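Long-range contacts in glutamate receptor 1 (Adineta vaga, PDB 4IO4), which probably gates an ion channel in response to amino acids such as L-glutamate, which bind in the cleft of the ligand-binding domain that makes up this chain: residues K160-M165 and F178-T183; N131-R136 and I174-M179; I81-I86 and F207-P212. All coordinates share one frame; numbering follows the deposited sequence.

Contact 1: K160-M165 and F178-T183; sequences KSRQEM and FMDIGT. With SER (serine), chain C.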
# COMPACT_ATOMS: atom_id res chain seq x y z
N LYS A 160 -20.05 -2.18 -18.97
CA LYS A 160 -18.91 -1.73 -19.78
C LYS A 160 -18.27 -0.45 -19.25
O LYS A 160 -17.22 -0.04 -19.75
CB LYS A 160 -19.32 -1.50 -21.23
CG LYS A 160 -20.18 -0.26 -21.47
CD LYS A 160 -20.97 -0.35 -22.80
CE LYS A 160 -21.83 0.89 -23.08
NZ LYS A 160 -22.52 0.82 -24.42
N SER A 161 -18.86 0.18 -18.24
CA SER A 161 -18.31 1.42 -17.72
C SER A 161 -19.02 1.82 -16.44
O SER A 161 -20.07 1.27 -16.13
CB SER A 161 -18.56 2.51 -18.73
OG SER A 161 -19.96 2.67 -18.83
N ARG A 162 -18.49 2.81 -15.74
CA ARG A 162 -19.16 3.33 -14.54
C ARG A 162 -20.49 3.93 -14.93
O ARG A 162 -21.50 3.69 -14.26
CB ARG A 162 -18.30 4.34 -13.75
CG ARG A 162 -17.06 3.74 -13.12
CD ARG A 162 -16.30 4.72 -12.18
NE ARG A 162 -15.12 4.09 -11.60
CZ ARG A 162 -13.94 3.99 -12.22
NH1 ARG A 162 -13.76 4.48 -13.43
NH2 ARG A 162 -12.92 3.38 -11.62
N GLN A 163 -20.54 4.66 -16.04
CA GLN A 163 -21.81 5.22 -16.48
C GLN A 163 -22.88 4.14 -16.59
O GLN A 163 -23.99 4.33 -16.10
CB GLN A 163 -21.69 5.96 -17.81
CG GLN A 163 -22.84 6.96 -18.02
CD GLN A 163 -22.99 7.90 -16.83
OE1 GLN A 163 -22.03 8.52 -16.38
NE2 GLN A 163 -24.20 7.98 -16.30
N GLU A 164 -22.57 3.01 -17.22
CA GLU A 164 -23.58 1.97 -17.36
C GLU A 164 -23.97 1.44 -15.99
O GLU A 164 -25.14 1.10 -15.72
CB GLU A 164 -23.09 0.86 -18.30
CG GLU A 164 -24.13 -0.21 -18.51
CD GLU A 164 -23.78 -1.19 -19.61
OE1 GLU A 164 -22.61 -1.58 -19.72
OE2 GLU A 164 -24.70 -1.59 -20.37
N MET A 165 -22.99 1.39 -15.10
CA MET A 165 -23.25 0.95 -13.75
C MET A 165 -24.27 1.86 -13.06
O MET A 165 -25.24 1.40 -12.48
CB MET A 165 -21.94 0.90 -12.97
CG MET A 165 -22.05 0.38 -11.54
SD MET A 165 -20.46 0.43 -10.67
CE MET A 165 -20.05 2.17 -10.75
N PHE A 178 -19.98 -3.10 -7.36
CA PHE A 178 -18.77 -2.82 -6.57
C PHE A 178 -18.04 -1.59 -7.07
O PHE A 178 -17.92 -1.38 -8.28
CB PHE A 178 -17.80 -3.97 -6.63
CG PHE A 178 -18.34 -5.27 -6.11
CD1 PHE A 178 -19.35 -5.31 -5.15
CD2 PHE A 178 -17.80 -6.48 -6.55
CE1 PHE A 178 -19.84 -6.52 -4.67
CE2 PHE A 178 -18.31 -7.70 -6.06
CZ PHE A 178 -19.32 -7.71 -5.11
N MET A 179 -17.49 -0.79 -6.14
CA MET A 179 -16.67 0.38 -6.49
C MET A 179 -15.51 0.51 -5.52
O MET A 179 -15.64 0.18 -4.34
CB MET A 179 -17.44 1.70 -6.40
CG MET A 179 -18.28 2.05 -7.59
SD MET A 179 -18.90 3.76 -7.48
CE MET A 179 -17.51 4.67 -8.12
N ASP A 180 -14.40 1.06 -6.01
CA ASP A 180 -13.30 1.42 -5.15
C ASP A 180 -13.79 2.46 -4.19
O ASP A 180 -14.64 3.27 -4.53
CB ASP A 180 -12.14 2.01 -5.94
CG ASP A 180 -11.55 1.04 -6.95
OD1 ASP A 180 -11.46 -0.17 -6.65
OD2 ASP A 180 -11.18 1.51 -8.06
N ILE A 181 -13.24 2.44 -2.99
CA ILE A 181 -13.72 3.28 -1.93
C ILE A 181 -13.58 4.77 -2.18
O ILE A 181 -14.50 5.53 -1.87
CB ILE A 181 -13.04 2.89 -0.61
CG1 ILE A 181 -13.81 3.50 0.57
CG2 ILE A 181 -11.57 3.25 -0.60
CD1 ILE A 181 -13.41 2.88 1.90
N GLY A 182 -12.46 5.20 -2.74
CA GLY A 182 -12.23 6.63 -2.92
C GLY A 182 -13.27 7.22 -3.85
O GLY A 182 -13.91 8.21 -3.52
N THR A 183 -13.44 6.60 -5.02
CA THR A 183 -14.43 7.11 -5.97
C THR A 183 -15.86 6.85 -5.52
O THR A 183 -16.76 7.63 -5.80
CB THR A 183 -14.20 6.52 -7.37
OG1 THR A 183 -13.93 5.13 -7.24
CG2 THR A 183 -13.02 7.22 -8.03
N SER C . -9.40 0.01 -9.61
CA SER C . -10.20 -0.93 -10.49
C SER C . -9.28 -1.68 -11.42
O SER C . -8.08 -1.32 -11.59
CB SER C . -11.27 -0.19 -11.30
OG SER C . -12.36 0.18 -10.48
OXT SER C . -9.76 -2.67 -12.01
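R162 and M165, on the first turn of helix 162-171, face the end of strand 176-180, with the CA atoms of R162 and M179 8.9 Å apart. In the two-lobed clamshell fold of periplasmic-binding-protein type, this is helix-on-strand packing in one lobe, set beside the ligand site. The apolar part is a pair of methionines that cross obliquely. M165 has CG anti to its own N (chi1 -177°) and then bends at chi3, which brings its methyl against M179, CE lying 3.6 Å from CG of M179. The extended R162 chain runs past the same residue, its CD 4.2 Å from CE of M179, and ends near the bound serine, NH2 coming 3.4 Å from its OG. That NH2 is hydrogen-bonded to Y67 and forms a salt bridge with D85, whereas OD2 of D180 lies beyond salt-bridge range. The helix start is held by S161 as N-cap, its OG accepting from N of E164 at 3.1 Å. D180 precedes the next helix and spends its carboxylate elsewhere: OD1 takes a bond from N105, while OD2 accepts two from the ligand, 2.8 Å from serine N and 3.0 Å from serine OG.

Contact 2: N131-R136 and I174-M179; sequences NRIGIR and IDVSFM. With SER (serine), chain C.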
# COMPACT_ATOMS: atom_id res chain seq x y z
N ASN A 131 -28.10 -12.16 -11.75
CA ASN A 131 -28.29 -11.25 -12.89
C ASN A 131 -28.61 -9.83 -12.45
O ASN A 131 -28.70 -8.94 -13.31
CB ASN A 131 -29.41 -11.73 -13.82
CG ASN A 131 -30.70 -11.96 -13.11
OD1 ASN A 131 -30.76 -12.77 -12.20
ND2 ASN A 131 -31.75 -11.27 -13.51
N ARG A 132 -28.83 -9.62 -11.15
CA ARG A 132 -29.04 -8.27 -10.60
C ARG A 132 -27.82 -7.76 -9.81
O ARG A 132 -27.89 -6.77 -9.08
CB ARG A 132 -30.31 -8.24 -9.74
CG ARG A 132 -31.55 -8.46 -10.58
CD ARG A 132 -32.84 -8.33 -9.78
NE ARG A 132 -33.02 -6.97 -9.30
CZ ARG A 132 -33.50 -5.96 -10.03
NH1 ARG A 132 -33.88 -6.14 -11.30
NH2 ARG A 132 -33.60 -4.75 -9.48
N ILE A 133 -26.70 -8.46 -9.97
CA ILE A 133 -25.41 -7.97 -9.50
C ILE A 133 -24.65 -7.47 -10.70
O ILE A 133 -24.22 -8.27 -11.56
CB ILE A 133 -24.63 -9.07 -8.80
CG1 ILE A 133 -25.47 -9.63 -7.66
CG2 ILE A 133 -23.31 -8.54 -8.27
CD1 ILE A 133 -24.86 -10.85 -6.94
N GLY A 134 -24.50 -6.17 -10.80
CA GLY A 134 -23.74 -5.59 -11.90
C GLY A 134 -22.25 -5.59 -11.63
O GLY A 134 -21.78 -5.21 -10.55
N ILE A 135 -21.47 -6.02 -12.61
CA ILE A 135 -20.02 -6.08 -12.44
C ILE A 135 -19.37 -5.55 -13.67
O ILE A 135 -19.59 -6.07 -14.77
CB ILE A 135 -19.53 -7.52 -12.25
CG1 ILE A 135 -20.08 -8.12 -10.94
CG2 ILE A 135 -18.00 -7.58 -12.33
CD1 ILE A 135 -19.54 -7.52 -9.67
N ARG A 136 -18.55 -4.51 -13.51
CA ARG A 136 -17.81 -3.97 -14.62
C ARG A 136 -16.74 -4.97 -15.07
O ARG A 136 -15.83 -5.31 -14.30
CB ARG A 136 -17.17 -2.65 -14.22
CG ARG A 136 -18.12 -1.47 -14.18
CD ARG A 136 -17.40 -0.17 -13.62
NE ARG A 136 -17.18 -0.32 -12.18
CZ ARG A 136 -16.07 0.04 -11.54
NH1 ARG A 136 -15.04 0.57 -12.18
NH2 ARG A 136 -16.01 -0.16 -10.22
N ILE A 174 -30.17 -3.49 -12.06
CA ILE A 174 -29.39 -4.24 -11.07
C ILE A 174 -29.65 -3.65 -9.68
O ILE A 174 -30.15 -2.53 -9.56
CB ILE A 174 -27.91 -4.19 -11.39
CG1 ILE A 174 -27.40 -2.74 -11.35
CG2 ILE A 174 -27.67 -4.85 -12.79
CD1 ILE A 174 -25.92 -2.59 -11.73
N ASP A 175 -29.33 -4.40 -8.63
CA ASP A 175 -29.53 -3.92 -7.25
C ASP A 175 -28.23 -3.48 -6.59
O ASP A 175 -28.25 -2.69 -5.64
CB ASP A 175 -30.13 -5.02 -6.41
CG ASP A 175 -31.59 -5.26 -6.73
OD1 ASP A 175 -32.31 -4.33 -7.16
OD2 ASP A 175 -32.03 -6.40 -6.54
N VAL A 176 -27.10 -4.00 -7.06
CA VAL A 176 -25.81 -3.70 -6.45
C VAL A 176 -24.71 -3.74 -7.47
O VAL A 176 -24.84 -4.38 -8.52
CB VAL A 176 -25.39 -4.70 -5.34
CG1 VAL A 176 -26.33 -4.70 -4.19
CG2 VAL A 176 -25.23 -6.10 -5.90
N SER A 177 -23.61 -3.05 -7.17
CA SER A 177 -22.36 -3.23 -7.86
C SER A 177 -21.21 -3.01 -6.87
O SER A 177 -21.45 -2.77 -5.69
CB SER A 177 -22.20 -2.26 -9.03
OG SER A 177 -21.10 -2.70 -9.83
N PHE A 178 -19.98 -3.10 -7.36
CA PHE A 178 -18.77 -2.82 -6.57
C PHE A 178 -18.04 -1.59 -7.07
O PHE A 178 -17.92 -1.38 -8.28
CB PHE A 178 -17.80 -3.97 -6.63
CG PHE A 178 -18.34 -5.27 -6.11
CD1 PHE A 178 -19.35 -5.31 -5.15
CD2 PHE A 178 -17.80 -6.48 -6.55
CE1 PHE A 178 -19.84 -6.52 -4.67
CE2 PHE A 178 -18.31 -7.70 -6.06
CZ PHE A 178 -19.32 -7.71 -5.11
N MET A 179 -17.49 -0.79 -6.14
CA MET A 179 -16.67 0.38 -6.49
C MET A 179 -15.51 0.51 -5.52
O MET A 179 -15.64 0.18 -4.34
CB MET A 179 -17.44 1.70 -6.40
CG MET A 179 -18.28 2.05 -7.59
SD MET A 179 -18.90 3.76 -7.48
CE MET A 179 -17.51 4.67 -8.12
N SER C . -9.40 0.01 -9.61
CA SER C . -10.20 -0.93 -10.49
C SER C . -9.28 -1.68 -11.42
O SER C . -8.08 -1.32 -11.59
CB SER C . -11.27 -0.19 -11.30
OG SER C . -12.36 0.18 -10.48
OXT SER C . -9.76 -2.67 -12.01
O HOH W 1 -18.32 -3.08 -10.95
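R132 grips D175 side-on at the looser, partly exposed end of this contact, NE reaching OD2 at 3.0 Å and NH2 reaching OD1 at 2.7 Å. Both oxygens lie near the guanidinium plane, but the two planes are turned 63° apart, and the nitrogens approach from above the carboxylate. R112 adds a second salt bridge to OD1 of D175, and NH2 of R132 also bonds to G172. Inward, packing tightens: CD1 of I174 presses to 3.7 Å from CA of G134, where any side chain would collide with it. The backbones bridge at I133 and V176, N of G134 giving a 2.9 Å bond to O of V176. Here strand 134-136 lies between 157-159 and 176-180, all running roughly parallel in the alpha/beta core of this lobe of the clamshell. Beyond the bridge the strands part, and S177 fills in. With OG anti to its N (chi1 -167°), it donates to O of G134 at 2.7 Å from above the carbonyl plane, while the buried N of F178 finds no partner. A water donates to the same OG and accepts from N of R136. On the face of I133 and V176, CD1 of I135 touches the F178 ring. At the cleft end NH2 of R136 meets O of F178 at 3.0 Å, in the guanidinium plane, and NH1 reaches OG of the bound serine at 3.2 Å.

Contact 3: I81-I86 and F207-P212; sequences IAIGDI and FGIVTP. With SER (serine), chain C.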
# COMPACT_ATOMS: atom_id res chain seq x y z
N ILE A 81 3.90 4.58 -19.78
CA ILE A 81 3.36 4.30 -18.45
C ILE A 81 1.86 4.60 -18.49
O ILE A 81 1.35 5.20 -19.45
CB ILE A 81 4.04 5.09 -17.31
CG1 ILE A 81 3.83 6.59 -17.48
CG2 ILE A 81 5.54 4.79 -17.27
CD1 ILE A 81 4.41 7.41 -16.33
N ALA A 82 1.13 4.13 -17.49
CA ALA A 82 -0.28 4.45 -17.35
C ALA A 82 -0.53 4.76 -15.86
O ALA A 82 -0.08 4.05 -14.98
CB ALA A 82 -1.16 3.29 -17.83
N ILE A 83 -1.26 5.85 -15.62
CA ILE A 83 -1.47 6.38 -14.29
C ILE A 83 -2.94 6.59 -14.09
O ILE A 83 -3.60 7.25 -14.89
CB ILE A 83 -0.78 7.73 -14.17
CG1 ILE A 83 0.71 7.62 -14.50
CG2 ILE A 83 -0.99 8.33 -12.77
CD1 ILE A 83 1.45 8.92 -14.25
N GLY A 84 -3.48 6.01 -13.02
CA GLY A 84 -4.84 6.26 -12.66
C GLY A 84 -5.21 5.47 -11.41
O GLY A 84 -4.36 5.02 -10.66
N ASP A 85 -6.50 5.27 -11.23
CA ASP A 85 -6.98 4.44 -10.13
C ASP A 85 -6.92 2.96 -10.54
O ASP A 85 -7.95 2.29 -10.69
CB ASP A 85 -8.38 4.89 -9.69
CG ASP A 85 -9.36 5.09 -10.87
OD1 ASP A 85 -8.93 5.15 -12.05
OD2 ASP A 85 -10.61 5.17 -10.63
N ILE A 86 -5.70 2.47 -10.73
CA ILE A 86 -5.45 1.16 -11.32
C ILE A 86 -4.96 0.22 -10.22
O ILE A 86 -3.89 0.40 -9.64
CB ILE A 86 -4.43 1.25 -12.43
CG1 ILE A 86 -4.83 2.29 -13.45
CG2 ILE A 86 -4.21 -0.09 -13.08
CD1 ILE A 86 -3.65 2.64 -14.46
N PHE A 207 -3.24 1.07 -5.49
CA PHE A 207 -3.14 1.58 -6.83
C PHE A 207 -1.67 1.80 -7.13
O PHE A 207 -0.92 2.33 -6.30
CB PHE A 207 -3.86 2.92 -7.03
CG PHE A 207 -5.36 2.89 -6.83
CD1 PHE A 207 -6.10 1.74 -7.08
CD2 PHE A 207 -6.04 4.06 -6.47
CE1 PHE A 207 -7.48 1.75 -6.93
CE2 PHE A 207 -7.42 4.07 -6.28
CZ PHE A 207 -8.15 2.93 -6.52
N GLY A 208 -1.24 1.44 -8.33
CA GLY A 208 0.12 1.71 -8.76
C GLY A 208 0.13 2.26 -10.18
O GLY A 208 -0.82 2.07 -10.94
N ILE A 209 1.21 2.95 -10.54
CA ILE A 209 1.43 3.34 -11.91
C ILE A 209 1.92 2.13 -12.68
O ILE A 209 2.79 1.40 -12.19
CB ILE A 209 2.49 4.46 -11.98
CG1 ILE A 209 1.91 5.71 -11.33
CG2 ILE A 209 2.89 4.70 -13.42
CD1 ILE A 209 2.87 6.90 -11.28
N VAL A 210 1.33 1.90 -13.87
CA VAL A 210 1.68 0.77 -14.69
C VAL A 210 2.91 1.12 -15.52
O VAL A 210 2.96 2.18 -16.15
CB VAL A 210 0.52 0.39 -15.64
CG1 VAL A 210 0.86 -0.82 -16.48
CG2 VAL A 210 -0.76 0.14 -14.84
N THR A 211 3.90 0.24 -15.51
CA THR A 211 5.08 0.36 -16.37
C THR A 211 5.38 -0.96 -17.08
O THR A 211 4.87 -2.03 -16.70
CB THR A 211 6.35 0.76 -15.55
OG1 THR A 211 6.90 -0.41 -14.92
CG2 THR A 211 5.99 1.78 -14.50
N PRO A 212 6.22 -0.92 -18.12
CA PRO A 212 6.63 -2.21 -18.67
C PRO A 212 7.39 -3.04 -17.64
O PRO A 212 7.99 -2.51 -16.72
CB PRO A 212 7.54 -1.83 -19.85
CG PRO A 212 7.19 -0.37 -20.15
CD PRO A 212 6.83 0.22 -18.82
N SER C . -9.40 0.01 -9.61
CA SER C . -10.20 -0.93 -10.49
C SER C . -9.28 -1.68 -11.42
O SER C . -8.08 -1.32 -11.59
CB SER C . -11.27 -0.19 -11.30
OG SER C . -12.36 0.18 -10.48
OXT SER C . -9.76 -2.67 -12.01
O HOH W 2 -1.62 4.68 -11.32
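D85 lies over the F207 ring, its CB 4.0 Å from the ring centroid in a CH-pi contact and its CA above the ring centre. Next to it, O of I86 accepts a hydrogen bond from N of G208 at 3.1 Å, almost along the carbonyl. Farther along, A82 and V210 form an antiparallel hydrogen-bonded pair, N of V210 lying 2.8 Å from O of A82. Strand 81-82 edges the parallel sheet of one lobe, and strand 200-211, which also pairs with 103-112, brings the second segment alongside it, as the interlobe strands do in this clamshell fold. On one face the CG2 bump of I209 drops between I81 and I83, 3.8 Å from CG1 of I83. On the other, CG2 of V210 fills the hollow beside I86, 3.8 Å from its CD1, the two side chains crossing at about a right angle. Where the backbones diverge, a water accepts from N of G84 and donates a weak bond to O of G208. Truncating F207 to an alanine would probably open a gap beneath D85 and leave its inverse gamma turn freer to shift. That turn presents O of D85 to the bound serine, whose N lies 2.9 Å away.

How the contacts relate
All three contacts converge on the bound serine, each supplying one residue of the glutamate site: D180 from contact 1, R136 from contact 2 and D85 from contact 3. Contacts 1 and 2, their centres about 10 Å apart, share F178 and M179 on strand 176-180; SD of M165 also packs 3.3 Å from OG of S177. Contact 3 lies across the cleft, its centre about 18 Å from that of contact 1 and about 25 Å from that of contact 2. Contact 1 bridges the two sides: NH2 of R162 forms a 3.1 Å salt bridge with OD2 of D85, and OD2 of D180 packs 3.7 Å from CZ of F207. Contacts 2 and 3 do not touch, their nearest atoms remaining about 7 Å apart.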